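KLLA0F20702p (Kluyveromyces lactis, PDB 5Y5A) is an Est1-family telomerase protein that probably helps bring telomerase to telomeres through its binding of Cdc13. Local coordinates at residues A[125-130]-A[197-202]; A[136-141]-A[186-191]; A[191-196]-A[222-227]. One frame throughout, in Å; residues are numbered along the deposited sequence.

Interaction 1 of 3, residues A[125-130]-A[197-202]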
ATOM      1  N   LYS A 125      10.820  29.422 -11.159  1.00 91.12           N
ATOM      2  CA  LYS A 125      11.831  29.545 -12.203  1.00 92.00           C
ATOM      3  C   LYS A 125      12.482  28.192 -12.477  1.00 96.46           C
ATOM      4  O   LYS A 125      12.920  27.916 -13.595  1.00101.90           O
ATOM      5  CB  LYS A 125      12.909  30.560 -11.812  1.00 90.96           C
ATOM      6  CG  LYS A 125      12.419  31.980 -11.590  1.00 95.49           C
ATOM      7  CD  LYS A 125      13.592  32.919 -11.324  1.00 98.67           C
ATOM      8  CE  LYS A 125      13.129  34.333 -11.025  1.00101.13           C
ATOM      9  NZ  LYS A 125      14.288  35.234 -10.784  1.00105.05           N
ATOM     10  N   ILE A 126      12.533  27.352 -11.448  1.00 90.26           N
ATOM     11  CA  ILE A 126      13.290  26.107 -11.490  1.00 85.55           C
ATOM     12  C   ILE A 126      12.417  24.883 -11.743  1.00 80.87           C
ATOM     13  O   ILE A 126      12.796  23.983 -12.495  1.00 79.17           O
ATOM     14  CB  ILE A 126      14.062  25.892 -10.171  1.00 86.21           C
ATOM     15  CG1 ILE A 126      15.145  26.961 -10.001  1.00 89.87           C
ATOM     16  CG2 ILE A 126      14.670  24.507 -10.124  1.00 85.44           C
ATOM     17  CD1 ILE A 126      15.775  26.990  -8.623  1.00 90.45           C
ATOM     18  N   PHE A 127      11.247  24.857 -11.114  1.00 75.53           N
ATOM     19  CA  PHE A 127      10.402  23.668 -11.119  1.00 69.92           C
ATOM     20  C   PHE A 127      10.020  23.137 -12.508  1.00 73.37           C
ATOM     21  O   PHE A 127       9.980  21.922 -12.701  1.00 72.38           O
ATOM     22  CB  PHE A 127       9.122  23.917 -10.312  1.00 65.45           C
ATOM     23  CG  PHE A 127       8.345  22.660 -10.031  1.00 64.86           C
ATOM     24  CD1 PHE A 127       8.669  21.862  -8.950  1.00 67.02           C
ATOM     25  CD2 PHE A 127       7.311  22.266 -10.863  1.00 62.90           C
ATOM     26  CE1 PHE A 127       7.967  20.696  -8.697  1.00 71.08           C
ATOM     27  CE2 PHE A 127       6.607  21.104 -10.618  1.00 67.27           C
ATOM     28  CZ  PHE A 127       6.931  20.318  -9.533  1.00 68.22           C
ATOM     29  N   PRO A 128       9.719  24.025 -13.472  1.00 74.81           N
ATOM     30  CA  PRO A 128       9.386  23.454 -14.783  1.00 76.60           C
ATOM     31  C   PRO A 128      10.525  22.661 -15.432  1.00 76.98           C
ATOM     32  O   PRO A 128      10.252  21.761 -16.224  1.00 79.23           O
ATOM     33  CB  PRO A 128       9.045  24.690 -15.619  1.00 76.42           C
ATOM     34  CG  PRO A 128       8.529  25.665 -14.627  1.00 76.36           C
ATOM     35  CD  PRO A 128       9.380  25.458 -13.407  1.00 74.64           C
ATOM     36  N   GLN A 129      11.770  22.986 -15.104  1.00 73.95           N
ATOM     37  CA  GLN A 129      12.911  22.261 -15.657  1.00 78.22           C
ATOM     38  C   GLN A 129      13.017  20.874 -15.040  1.00 77.34           C
ATOM     39  O   GLN A 129      13.198  19.880 -15.745  1.00 75.14           O
ATOM     40  CB  GLN A 129      14.207  23.042 -15.433  1.00 82.00           C
ATOM     41  CG  GLN A 129      14.343  24.252 -16.339  1.00 93.02           C
ATOM     42  CD  GLN A 129      14.115  23.895 -17.795  1.00101.48           C
ATOM     43  OE1 GLN A 129      14.820  23.054 -18.357  1.00105.44           O
ATOM     44  NE2 GLN A 129      13.115  24.519 -18.409  1.00103.10           N
ATOM     45  N   ILE A 130      12.902  20.830 -13.716  1.00 74.31           N
ATOM     46  CA  ILE A 130      12.924  19.584 -12.970  1.00 70.21           C
ATOM     47  C   ILE A 130      11.853  18.646 -13.486  1.00 73.08           C
ATOM     48  O   ILE A 130      12.112  17.472 -13.749  1.00 75.07           O
ATOM     49  CB  ILE A 130      12.705  19.827 -11.467  1.00 64.56           C
ATOM     50  CG1 ILE A 130      13.833  20.694 -10.905  1.00 62.53           C
ATOM     51  CG2 ILE A 130      12.612  18.499 -10.717  1.00 62.46           C
ATOM     52  CD1 ILE A 130      13.654  21.050  -9.452  1.00 62.40           C
ATOM     53  N   CYS A 197       7.015  13.152  -6.130  1.00 56.45           N
ATOM     54  CA  CYS A 197       7.719  13.851  -5.055  1.00 57.11           C
ATOM     55  C   CYS A 197       7.861  15.343  -5.319  1.00 56.12           C
ATOM     56  O   CYS A 197       7.669  16.154  -4.416  1.00 62.82           O
ATOM     57  CB  CYS A 197       9.110  13.261  -4.844  1.00 57.31           C
ATOM     58  SG  CYS A 197       9.137  11.511  -4.450  1.00 60.99           S
ATOM     59  N   SER A 198       8.223  15.695  -6.551  1.00 57.53           N
ATOM     60  CA  SER A 198       8.419  17.094  -6.922  1.00 60.13           C
ATOM     61  C   SER A 198       7.118  17.868  -6.768  1.00 62.12           C
ATOM     62  O   SER A 198       7.103  18.963  -6.220  1.00 61.20           O
ATOM     63  CB  SER A 198       8.932  17.210  -8.355  1.00 58.67           C
ATOM     64  OG  SER A 198      10.138  16.490  -8.516  1.00 60.18           O
ATOM     65  N   GLN A 199       6.033  17.276  -7.258  1.00 63.27           N
ATOM     66  CA  GLN A 199       4.702  17.858  -7.141  1.00 67.66           C
ATOM     67  C   GLN A 199       4.295  18.054  -5.686  1.00 72.93           C
ATOM     68  O   GLN A 199       3.672  19.061  -5.346  1.00 74.57           O
ATOM     69  CB  GLN A 199       3.672  16.978  -7.847  1.00 68.74           C
ATOM     70  CG  GLN A 199       3.743  17.042  -9.349  1.00 71.62           C
ATOM     71  CD  GLN A 199       3.444  18.427  -9.863  1.00 81.00           C
ATOM     72  OE1 GLN A 199       2.575  19.122  -9.333  1.00 82.45           O
ATOM     73  NE2 GLN A 199       4.170  18.845 -10.893  1.00 85.38           N
ATOM     74  N   ARG A 200       4.629  17.086  -4.834  1.00 70.28           N
ATOM     75  CA  ARG A 200       4.311  17.209  -3.419  1.00 65.88           C
ATOM     76  C   ARG A 200       5.055  18.399  -2.830  1.00 61.56           C
ATOM     77  O   ARG A 200       4.472  19.228  -2.135  1.00 62.51           O
ATOM     78  CB  ARG A 200       4.663  15.939  -2.645  1.00 58.13           C
ATOM     79  CG  ARG A 200       4.250  16.023  -1.181  1.00 58.92           C
ATOM     80  CD  ARG A 200       4.613  14.779  -0.394  1.00 58.95           C
ATOM     81  NE  ARG A 200       6.034  14.474  -0.489  1.00 67.25           N
ATOM     82  CZ  ARG A 200       6.989  15.129   0.166  1.00 73.36           C
ATOM     83  NH1 ARG A 200       8.257  14.774   0.006  1.00 76.83           N
ATOM     84  NH2 ARG A 200       6.681  16.137   0.974  1.00 70.26           N
ATOM     85  N   TYR A 201       6.347  18.475  -3.125  1.00 59.14           N
ATOM     86  CA  TYR A 201       7.184  19.570  -2.652  1.00 63.92           C
ATOM     87  C   TYR A 201       6.673  20.930  -3.117  1.00 64.29           C
ATOM     88  O   TYR A 201       6.705  21.904  -2.364  1.00 69.15           O
ATOM     89  CB  TYR A 201       8.623  19.381  -3.124  1.00 63.28           C
ATOM     90  CG  TYR A 201       9.485  18.581  -2.182  1.00 64.83           C
ATOM     91  CD1 TYR A 201       9.864  19.102  -0.951  1.00 62.38           C
ATOM     92  CD2 TYR A 201       9.939  17.313  -2.529  1.00 66.00           C
ATOM     93  CE1 TYR A 201      10.665  18.377  -0.082  1.00 66.53           C
ATOM     94  CE2 TYR A 201      10.742  16.580  -1.668  1.00 67.00           C
ATOM     95  CZ  TYR A 201      11.102  17.116  -0.446  1.00 69.42           C
ATOM     96  OH  TYR A 201      11.901  16.390   0.411  1.00 71.18           O
ATOM     97  N   LYS A 202       6.208  21.009  -4.341  1.00 60.46           N
ATOM     98  CA  LYS A 202       5.726  22.265  -4.841  1.00 67.74           C
ATOM     99  C   LYS A 202       4.503  22.697  -4.087  1.00 70.50           C
ATOM    100  O   LYS A 202       4.419  23.821  -3.644  1.00 73.03           O
ATOM    101  CB  LYS A 202       5.410  22.179  -6.324  1.00 70.59           C
ATOM    102  CG  LYS A 202       4.813  23.454  -6.887  1.00 74.79           C
ATOM    103  CD  LYS A 202       4.472  23.327  -8.357  1.00 78.45           C
ATOM    104  CE  LYS A 202       3.609  24.484  -8.820  1.00 84.04           C
ATOM    105  NZ  LYS A 202       2.630  24.066  -9.844  1.00 84.99           N
TER

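Interaction 2 of 3, residues A[136-141]-A[186-191]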
ATOM      1  N   SER A 136      10.317  14.303 -19.940  1.00 76.21           N
ATOM      2  CA  SER A 136      11.013  14.122 -21.220  1.00 71.43           C
ATOM      3  C   SER A 136      11.369  12.661 -21.402  1.00 71.30           C
ATOM      4  O   SER A 136      11.212  12.092 -22.483  1.00 72.55           O
ATOM      5  CB  SER A 136      12.302  14.948 -21.301  1.00 68.14           C
ATOM      6  OG  SER A 136      12.052  16.338 -21.281  1.00 71.61           O
ATOM      7  N   THR A 137      11.867  12.066 -20.327  1.00 66.26           N
ATOM      8  CA  THR A 137      12.337  10.696 -20.358  1.00 67.19           C
ATOM      9  C   THR A 137      11.173   9.750 -20.640  1.00 72.04           C
ATOM     10  O   THR A 137      11.294   8.846 -21.466  1.00 74.65           O
ATOM     11  CB  THR A 137      13.031  10.334 -19.041  1.00 63.05           C
ATOM     12  OG1 THR A 137      13.943  11.387 -18.700  1.00 68.84           O
ATOM     13  CG2 THR A 137      13.802   9.035 -19.180  1.00 58.79           C
ATOM     14  N   LEU A 138      10.044   9.977 -19.970  1.00 71.81           N
ATOM     15  CA  LEU A 138       8.813   9.241 -20.252  1.00 67.98           C
ATOM     16  C   LEU A 138       8.428   9.329 -21.729  1.00 74.01           C
ATOM     17  O   LEU A 138       8.238   8.306 -22.391  1.00 77.02           O
ATOM     18  CB  LEU A 138       7.662   9.766 -19.396  1.00 65.83           C
ATOM     19  CG  LEU A 138       7.553   9.241 -17.969  1.00 69.44           C
ATOM     20  CD1 LEU A 138       6.368   9.877 -17.271  1.00 71.35           C
ATOM     21  CD2 LEU A 138       7.433   7.729 -17.966  1.00 67.90           C
ATOM     22  N   GLU A 139       8.311  10.556 -22.232  1.00 70.17           N
ATOM     23  CA  GLU A 139       7.964  10.794 -23.632  1.00 78.04           C
ATOM     24  C   GLU A 139       8.966  10.134 -24.572  1.00 80.73           C
ATOM     25  O   GLU A 139       8.586   9.578 -25.602  1.00 82.02           O
ATOM     26  CB  GLU A 139       7.889  12.297 -23.930  1.00 79.63           C
ATOM     27  CG  GLU A 139       6.666  13.002 -23.367  1.00 85.53           C
ATOM     28  CD  GLU A 139       6.626  14.478 -23.733  1.00 93.61           C
ATOM     29  OE1 GLU A 139       7.682  15.142 -23.662  1.00 94.71           O
ATOM     30  OE2 GLU A 139       5.536  14.976 -24.091  1.00 96.35           O
ATOM     31  N   LEU A 140      10.246  10.210 -24.213  1.00 76.91           N
ATOM     32  CA  LEU A 140      11.294   9.546 -24.976  1.00 72.60           C
ATOM     33  C   LEU A 140      11.029   8.053 -25.038  1.00 74.41           C
ATOM     34  O   LEU A 140      11.031   7.455 -26.112  1.00 81.87           O
ATOM     35  CB  LEU A 140      12.669   9.802 -24.355  1.00 68.90           C
ATOM     36  CG  LEU A 140      13.818   8.979 -24.950  1.00 74.42           C
ATOM     37  CD1 LEU A 140      14.090   9.389 -26.390  1.00 79.83           C
ATOM     38  CD2 LEU A 140      15.084   9.087 -24.117  1.00 72.84           C
ATOM     39  N   ILE A 141      10.786   7.466 -23.872  1.00 66.50           N
ATOM     40  CA  ILE A 141      10.592   6.031 -23.744  1.00 66.19           C
ATOM     41  C   ILE A 141       9.391   5.542 -24.546  1.00 72.33           C
ATOM     42  O   ILE A 141       9.505   4.611 -25.340  1.00 78.31           O
ATOM     43  CB  ILE A 141      10.420   5.634 -22.271  1.00 59.46           C
ATOM     44  CG1 ILE A 141      11.757   5.754 -21.540  1.00 58.94           C
ATOM     45  CG2 ILE A 141       9.878   4.222 -22.153  1.00 57.84           C
ATOM     46  CD1 ILE A 141      11.639   5.621 -20.038  1.00 56.78           C
ATOM     47  N   MET A 186      11.211   0.278 -15.305  1.00 56.84           N
ATOM     48  CA  MET A 186      11.776   0.860 -14.088  1.00 53.87           C
ATOM     49  C   MET A 186      12.117   2.343 -14.279  1.00 50.10           C
ATOM     50  O   MET A 186      11.932   3.151 -13.373  1.00 52.73           O
ATOM     51  CB  MET A 186      13.023   0.089 -13.648  1.00 49.78           C
ATOM     52  CG  MET A 186      12.740  -1.332 -13.200  1.00 54.27           C
ATOM     53  SD  MET A 186      11.387  -1.396 -12.012  1.00 59.91           S
ATOM     54  CE  MET A 186      12.149  -0.707 -10.546  1.00 40.95           C
ATOM     55  N   ALA A 187      12.616   2.697 -15.456  1.00 52.54           N
ATOM     56  CA  ALA A 187      12.917   4.100 -15.734  1.00 61.22           C
ATOM     57  C   ALA A 187      11.635   4.918 -15.687  1.00 63.34           C
ATOM     58  O   ALA A 187      11.605   6.008 -15.119  1.00 64.45           O
ATOM     59  CB  ALA A 187      13.600   4.255 -17.080  1.00 58.37           C
ATOM     60  N   SER A 188      10.576   4.367 -16.274  1.00 61.53           N
ATOM     61  CA  SER A 188       9.277   5.019 -16.284  1.00 56.92           C
ATOM     62  C   SER A 188       8.747   5.185 -14.871  1.00 60.31           C
ATOM     63  O   SER A 188       8.273   6.257 -14.499  1.00 64.60           O
ATOM     64  CB  SER A 188       8.289   4.224 -17.131  1.00 51.24           C
ATOM     65  OG  SER A 188       8.713   4.200 -18.483  1.00 56.49           O
ATOM     66  N   GLN A 189       8.849   4.118 -14.088  1.00 57.69           N
ATOM     67  CA  GLN A 189       8.406   4.138 -12.703  1.00 53.56           C
ATOM     68  C   GLN A 189       9.149   5.210 -11.907  1.00 54.00           C
ATOM     69  O   GLN A 189       8.561   5.901 -11.077  1.00 60.30           O
ATOM     70  CB  GLN A 189       8.603   2.761 -12.062  1.00 51.23           C
ATOM     71  CG  GLN A 189       7.952   2.608 -10.696  1.00 47.37           C
ATOM     72  CD  GLN A 189       8.832   3.089  -9.561  1.00 51.67           C
ATOM     73  OE1 GLN A 189      10.058   3.076  -9.661  1.00 53.04           O
ATOM     74  NE2 GLN A 189       8.206   3.513  -8.471  1.00 57.19           N
ATOM     75  N   ARG A 190      10.443   5.351 -12.158  1.00 57.56           N
ATOM     76  CA  ARG A 190      11.211   6.379 -11.471  1.00 60.31           C
ATOM     77  C   ARG A 190      10.750   7.773 -11.878  1.00 58.83           C
ATOM     78  O   ARG A 190      10.635   8.663 -11.032  1.00 54.86           O
ATOM     79  CB  ARG A 190      12.700   6.211 -11.744  1.00 62.49           C
ATOM     80  CG  ARG A 190      13.285   4.967 -11.097  1.00 66.77           C
ATOM     81  CD  ARG A 190      12.985   4.917  -9.603  1.00 63.18           C
ATOM     82  NE  ARG A 190      13.951   4.069  -8.918  1.00 64.70           N
ATOM     83  CZ  ARG A 190      13.736   2.799  -8.592  1.00 64.04           C
ATOM     84  NH1 ARG A 190      12.568   2.229  -8.862  1.00 61.03           N
ATOM     85  NH2 ARG A 190      14.687   2.108  -7.985  1.00 61.39           N
ATOM     86  N   CYS A 191      10.476   7.956 -13.167  1.00 55.84           N
ATOM     87  CA  CYS A 191       9.998   9.244 -13.659  1.00 56.00           C
ATOM     88  C   CYS A 191       8.691   9.615 -12.979  1.00 57.96           C
ATOM     89  O   CYS A 191       8.516  10.742 -12.521  1.00 63.13           O
ATOM     90  CB  CYS A 191       9.805   9.219 -15.173  1.00 54.19           C
ATOM     91  SG  CYS A 191      11.328   9.147 -16.114  1.00 64.21           S
TER

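Interaction 3 of 3, residues A[191-196]-A[222-227]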
ATOM      1  N   CYS A 191      10.476   7.956 -13.167  1.00 55.84           N
ATOM      2  CA  CYS A 191       9.998   9.244 -13.659  1.00 56.00           C
ATOM      3  C   CYS A 191       8.691   9.615 -12.979  1.00 57.96           C
ATOM      4  O   CYS A 191       8.516  10.742 -12.521  1.00 63.13           O
ATOM      5  CB  CYS A 191       9.805   9.219 -15.173  1.00 54.19           C
ATOM      6  SG  CYS A 191      11.328   9.147 -16.114  1.00 64.21           S
ATOM      7  N   LEU A 192       7.775   8.658 -12.914  1.00 53.52           N
ATOM      8  CA  LEU A 192       6.500   8.885 -12.260  1.00 53.05           C
ATOM      9  C   LEU A 192       6.682   9.112 -10.758  1.00 52.72           C
ATOM     10  O   LEU A 192       5.987   9.934 -10.166  1.00 54.48           O
ATOM     11  CB  LEU A 192       5.560   7.711 -12.522  1.00 51.45           C
ATOM     12  CG  LEU A 192       5.186   7.510 -13.995  1.00 54.83           C
ATOM     13  CD1 LEU A 192       4.568   6.139 -14.199  1.00 61.62           C
ATOM     14  CD2 LEU A 192       4.239   8.600 -14.483  1.00 53.37           C
ATOM     15  N   LEU A 193       7.621   8.388 -10.150  1.00 51.07           N
ATOM     16  CA  LEU A 193       7.906   8.551  -8.723  1.00 50.43           C
ATOM     17  C   LEU A 193       8.435   9.945  -8.392  1.00 55.07           C
ATOM     18  O   LEU A 193       7.989  10.573  -7.431  1.00 56.50           O
ATOM     19  CB  LEU A 193       8.915   7.502  -8.242  1.00 51.68           C
ATOM     20  CG  LEU A 193       9.349   7.615  -6.770  1.00 51.06           C
ATOM     21  CD1 LEU A 193       8.183   7.361  -5.810  1.00 46.24           C
ATOM     22  CD2 LEU A 193      10.504   6.674  -6.447  1.00 48.61           C
ATOM     23  N   TYR A 194       9.383  10.433  -9.180  1.00 50.56           N
ATOM     24  CA  TYR A 194      10.045  11.683  -8.835  1.00 56.55           C
ATOM     25  C   TYR A 194       9.257  12.903  -9.308  1.00 58.45           C
ATOM     26  O   TYR A 194       9.411  13.999  -8.770  1.00 55.73           O
ATOM     27  CB  TYR A 194      11.466  11.696  -9.393  1.00 54.66           C
ATOM     28  CG  TYR A 194      12.335  10.643  -8.747  1.00 57.54           C
ATOM     29  CD1 TYR A 194      12.348  10.484  -7.364  1.00 54.22           C
ATOM     30  CD2 TYR A 194      13.123   9.787  -9.515  1.00 57.23           C
ATOM     31  CE1 TYR A 194      13.133   9.506  -6.759  1.00 54.35           C
ATOM     32  CE2 TYR A 194      13.910   8.807  -8.920  1.00 60.62           C
ATOM     33  CZ  TYR A 194      13.912   8.672  -7.544  1.00 58.16           C
ATOM     34  OH  TYR A 194      14.695   7.707  -6.950  1.00 56.20           O
ATOM     35  N   ILE A 195       8.405  12.717 -10.305  1.00 60.52           N
ATOM     36  CA  ILE A 195       7.434  13.749 -10.631  1.00 63.09           C
ATOM     37  C   ILE A 195       6.506  13.897  -9.427  1.00 63.53           C
ATOM     38  O   ILE A 195       6.221  15.012  -8.992  1.00 59.79           O
ATOM     39  CB  ILE A 195       6.635  13.414 -11.910  1.00 59.94           C
ATOM     40  CG1 ILE A 195       7.480  13.711 -13.152  1.00 60.10           C
ATOM     41  CG2 ILE A 195       5.348  14.211 -11.966  1.00 60.34           C
ATOM     42  CD1 ILE A 195       6.814  13.336 -14.454  1.00 57.04           C
ATOM     43  N   GLY A 196       6.072  12.762  -8.876  1.00 60.61           N
ATOM     44  CA  GLY A 196       5.216  12.742  -7.698  1.00 57.88           C
ATOM     45  C   GLY A 196       5.796  13.512  -6.524  1.00 57.83           C
ATOM     46  O   GLY A 196       5.157  14.426  -5.992  1.00 59.36           O
ATOM     47  N   ARG A 222      -1.925  11.166  -8.210  1.00 57.38           N
ATOM     48  CA  ARG A 222      -2.227  10.519  -9.488  1.00 62.36           C
ATOM     49  C   ARG A 222      -0.972   9.918 -10.119  1.00 60.16           C
ATOM     50  O   ARG A 222      -1.002   8.790 -10.613  1.00 61.78           O
ATOM     51  CB  ARG A 222      -2.875  11.493 -10.470  1.00 68.86           C
ATOM     52  CG  ARG A 222      -3.364  10.809 -11.744  1.00 78.90           C
ATOM     53  CD  ARG A 222      -3.767  11.801 -12.830  1.00 89.72           C
ATOM     54  NE  ARG A 222      -2.608  12.381 -13.504  1.00 95.44           N
ATOM     55  CZ  ARG A 222      -2.579  12.700 -14.793  1.00100.72           C
ATOM     56  NH1 ARG A 222      -3.647  12.492 -15.551  1.00103.97           N
ATOM     57  NH2 ARG A 222      -1.481  13.224 -15.323  1.00101.57           N
ATOM     58  N   TYR A 223       0.127  10.670 -10.100  1.00 56.31           N
ATOM     59  CA  TYR A 223       1.394  10.179 -10.635  1.00 57.83           C
ATOM     60  C   TYR A 223       1.898   8.976  -9.843  1.00 52.83           C
ATOM     61  O   TYR A 223       2.367   8.000 -10.413  1.00 48.02           O
ATOM     62  CB  TYR A 223       2.451  11.285 -10.637  1.00 63.25           C
ATOM     63  CG  TYR A 223       2.265  12.303 -11.747  1.00 68.23           C
ATOM     64  CD1 TYR A 223       2.525  11.971 -13.071  1.00 68.85           C
ATOM     65  CD2 TYR A 223       1.835  13.591 -11.469  1.00 70.56           C
ATOM     66  CE1 TYR A 223       2.358  12.891 -14.089  1.00 72.85           C
ATOM     67  CE2 TYR A 223       1.665  14.522 -12.480  1.00 78.00           C
ATOM     68  CZ  TYR A 223       1.928  14.166 -13.789  1.00 76.95           C
ATOM     69  OH  TYR A 223       1.760  15.090 -14.799  1.00 79.13           O
ATOM     70  N   LEU A 224       1.789   9.058  -8.523  1.00 56.35           N
ATOM     71  CA  LEU A 224       2.204   7.972  -7.652  1.00 55.81           C
ATOM     72  C   LEU A 224       1.333   6.734  -7.882  1.00 61.31           C
ATOM     73  O   LEU A 224       1.828   5.607  -7.888  1.00 58.17           O
ATOM     74  CB  LEU A 224       2.145   8.416  -6.191  1.00 53.68           C
ATOM     75  CG  LEU A 224       3.135   9.503  -5.768  1.00 56.54           C
ATOM     76  CD1 LEU A 224       2.912   9.906  -4.315  1.00 50.46           C
ATOM     77  CD2 LEU A 224       4.561   9.024  -5.976  1.00 54.98           C
ATOM     78  N   ASP A 225       0.036   6.949  -8.085  1.00 64.16           N
ATOM     79  CA  ASP A 225      -0.875   5.847  -8.370  1.00 58.78           C
ATOM     80  C   ASP A 225      -0.445   5.110  -9.628  1.00 52.74           C
ATOM     81  O   ASP A 225      -0.431   3.881  -9.667  1.00 53.12           O
ATOM     82  CB  ASP A 225      -2.309   6.351  -8.521  1.00 67.58           C
ATOM     83  CG  ASP A 225      -2.985   6.588  -7.187  1.00 81.88           C
ATOM     84  OD1 ASP A 225      -2.269   6.713  -6.169  1.00 85.41           O
ATOM     85  OD2 ASP A 225      -4.232   6.651  -7.158  1.00 89.37           O
ATOM     86  N   ILE A 226      -0.082   5.870 -10.657  1.00 49.19           N
ATOM     87  CA  ILE A 226       0.358   5.263 -11.898  1.00 53.70           C
ATOM     88  C   ILE A 226       1.676   4.522 -11.682  1.00 57.11           C
ATOM     89  O   ILE A 226       1.843   3.401 -12.162  1.00 55.20           O
ATOM     90  CB  ILE A 226       0.506   6.305 -13.005  1.00 56.43           C
ATOM     91  CG1 ILE A 226      -0.834   7.010 -13.226  1.00 59.48           C
ATOM     92  CG2 ILE A 226       0.953   5.641 -14.291  1.00 54.69           C
ATOM     93  CD1 ILE A 226      -0.763   8.175 -14.196  1.00 63.93           C
ATOM     94  N   ALA A 227       2.594   5.131 -10.935  1.00 53.85           N
ATOM     95  CA  ALA A 227       3.862   4.480 -10.604  1.00 51.76           C
ATOM     96  C   ALA A 227       3.652   3.142  -9.878  1.00 51.60           C
ATOM     97  O   ALA A 227       4.296   2.148 -10.208  1.00 49.89           O
ATOM     98  CB  ALA A 227       4.724   5.409  -9.764  1.00 49.85           C
TER

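Interaction 1 of 3, residues A[125-130]-A[197-202]
Phe127 has its CG anti to the backbone N (chi1 -168°), and Lys202 does likewise (chi1 176°), which starts both side chains across the space between their helices, where they meet at about a right angle. The aliphatic part of Lys202 lies over one face of the phenyl ring: its CD sits 3.9 Å from the centroid of the Phe127 ring in a CH-pi contact, offset toward the rim. A lysine suits this place because its long methylene chain can cover an aromatic face while the ammonium end reaches on to a weak, long ion pair with Glu206. Helices 113-144 and 179-206 run antiparallel here, as neighbours do in the alpha-helical repeat folds of the TPR clan, and at an axis spacing of 11.1 Å the Phe127 ring reaches across to helix 179-206. The ring edge completes the contact: CE1 of Phe127 comes 3.1 Å from the carbonyl O of Ser198, and CE2 of Phe127 lies 3.3 Å from NE2 of Gln199, whose amide plane stands 84° from that of the ring. Ser198, short enough to admit the ring, turns its OG back to the carbonyl of Tyr194, leaving that OG 3.9 Å from CG2 of Ile130.

Interaction 2 of 3, residues A[136-141]-A[186-191]
Leu138 and Ser188 bring their CA atoms to 5.8 Å where helices 136-141 and 186-191 pass each other antiparallel, their axes 9.3 Å apart and their directions 150° from each other. This is alpha-alpha packing inside the Est1 region of the protein, consistent with the helical architecture of the TPR clan to which the family belongs. No hydrogen bond joins the two segments; the contact is one of fitted shapes. Leu138 fills the middle. Its CG rests 3.6 Å from CB of Cys191, while its CD2 branch touches CA and CB of Ser188, so one branched side chain serves two residues a turn apart. Ile141 takes the next place, its CD1 touching both CB of Ala187, at 3.8 Å, and OG of Ser188. Small residues suit the 186-191 side, since alanine, serine and cysteine let Leu138 CD2 come down to the CA of Ser188 and give Ile141 CD1 a place beside two short side chains. The buried hydroxyls are compatible with this apolar setting because each is satisfied within its own helix: Ser188 OG bonds to the carbonyl of Cys184, and Thr137 OG1 to that of Leu133. Helix 33-53 packs on 136-141, and helix 78-105 on 186-191, where Asp83 forms a salt bridge with Arg190 NE. Met186 touches an apolar side chain of the bound peptide, presumably a piece of Cdc13. Cys191 has its sulphur anti to the carbonyl carbon (chi1 -70°), a setting that carries SG toward Thr137. There it meets carbon, not the hydroxyl: SG of Cys191 lies 3.6 Å from CB of Thr137 and slightly farther from its methyl CG2.

Interaction 3 of 3, residues A[191-196]-A[222-227]
The CG2 methyl of Ile195 is set as a bump against the flat face of Tyr223. It stands 3.5 Å from the centroid of the Tyr223 ring, only 7° off the ring normal, a CH-pi contact over the middle of the face that brings it within van der Waals range of all six ring carbons. A beta-branched residue suits the place, since CG2 springs directly from CB as a short, rigid peg, and its position anti to the backbone N turns it to the ring. Leu192 comes from another side: its CD2 touches the ring edge, 4.0 Å from CD1 of Tyr223. The rest of Leu192 fills the hollow beside the ring, with its CD1 3.7 Å from CG2 of Ile226 and its CB 3.7 Å from CB of Ala227. Ala227 forms the shallow floor of that hollow; its single methyl lets the backbones close to 5.4 Å between CA of Leu192 and CA of Ala227. One turn on, the relief is reversed. Gly196 offers a dent to Leu224, whose CD2 lies 4.1 Å from CA of Gly196, whereas a CB on Gly196 would fall 2.6 Å from that methyl, much too close. The same methyl also meets CD1 of Leu193. An alanine in place of Tyr223 would probably open a gap beneath Ile195 CG2 and leave Leu192 CD2 without the ring edge beside it. Tyr134 and Leu138 of helix 113-144 touch the neighbouring side chains of Ile195 and Leu192, and helix 235-247 packs on Leu193 and Ala227. Antiparallel packing of neighbouring helices like this, axes 8.0 Å apart, is consistent with the helical architecture of the TPR clan, and here it joins the Est1 family region to the start of the DNA/RNA-binding family region.

In the fold
Helix 179-206 takes part in all three contacts. Interactions 1 and 2 pair it with helix 113-144 at places about 16 Å apart between centres, and interaction 3 pairs it with helix 218-230. All are largely buried, but interaction 1 is the most mixed, combining an aromatic ring with polar groups and a partly exposed lysine over the widest axis separation. Interaction 2 uses small residues and hydroxyls tied to their own helix backbone. Interaction 3, nearest the chain's centre, has the closest helices, the largest buried surface and almost wholly apolar chemistry. Cys191 lies in a segment of both interactions 2 and 3 but makes its contacts in interaction 2; the packing runs on through Leu138 CD1, 3.7 Å from Leu192 CD2.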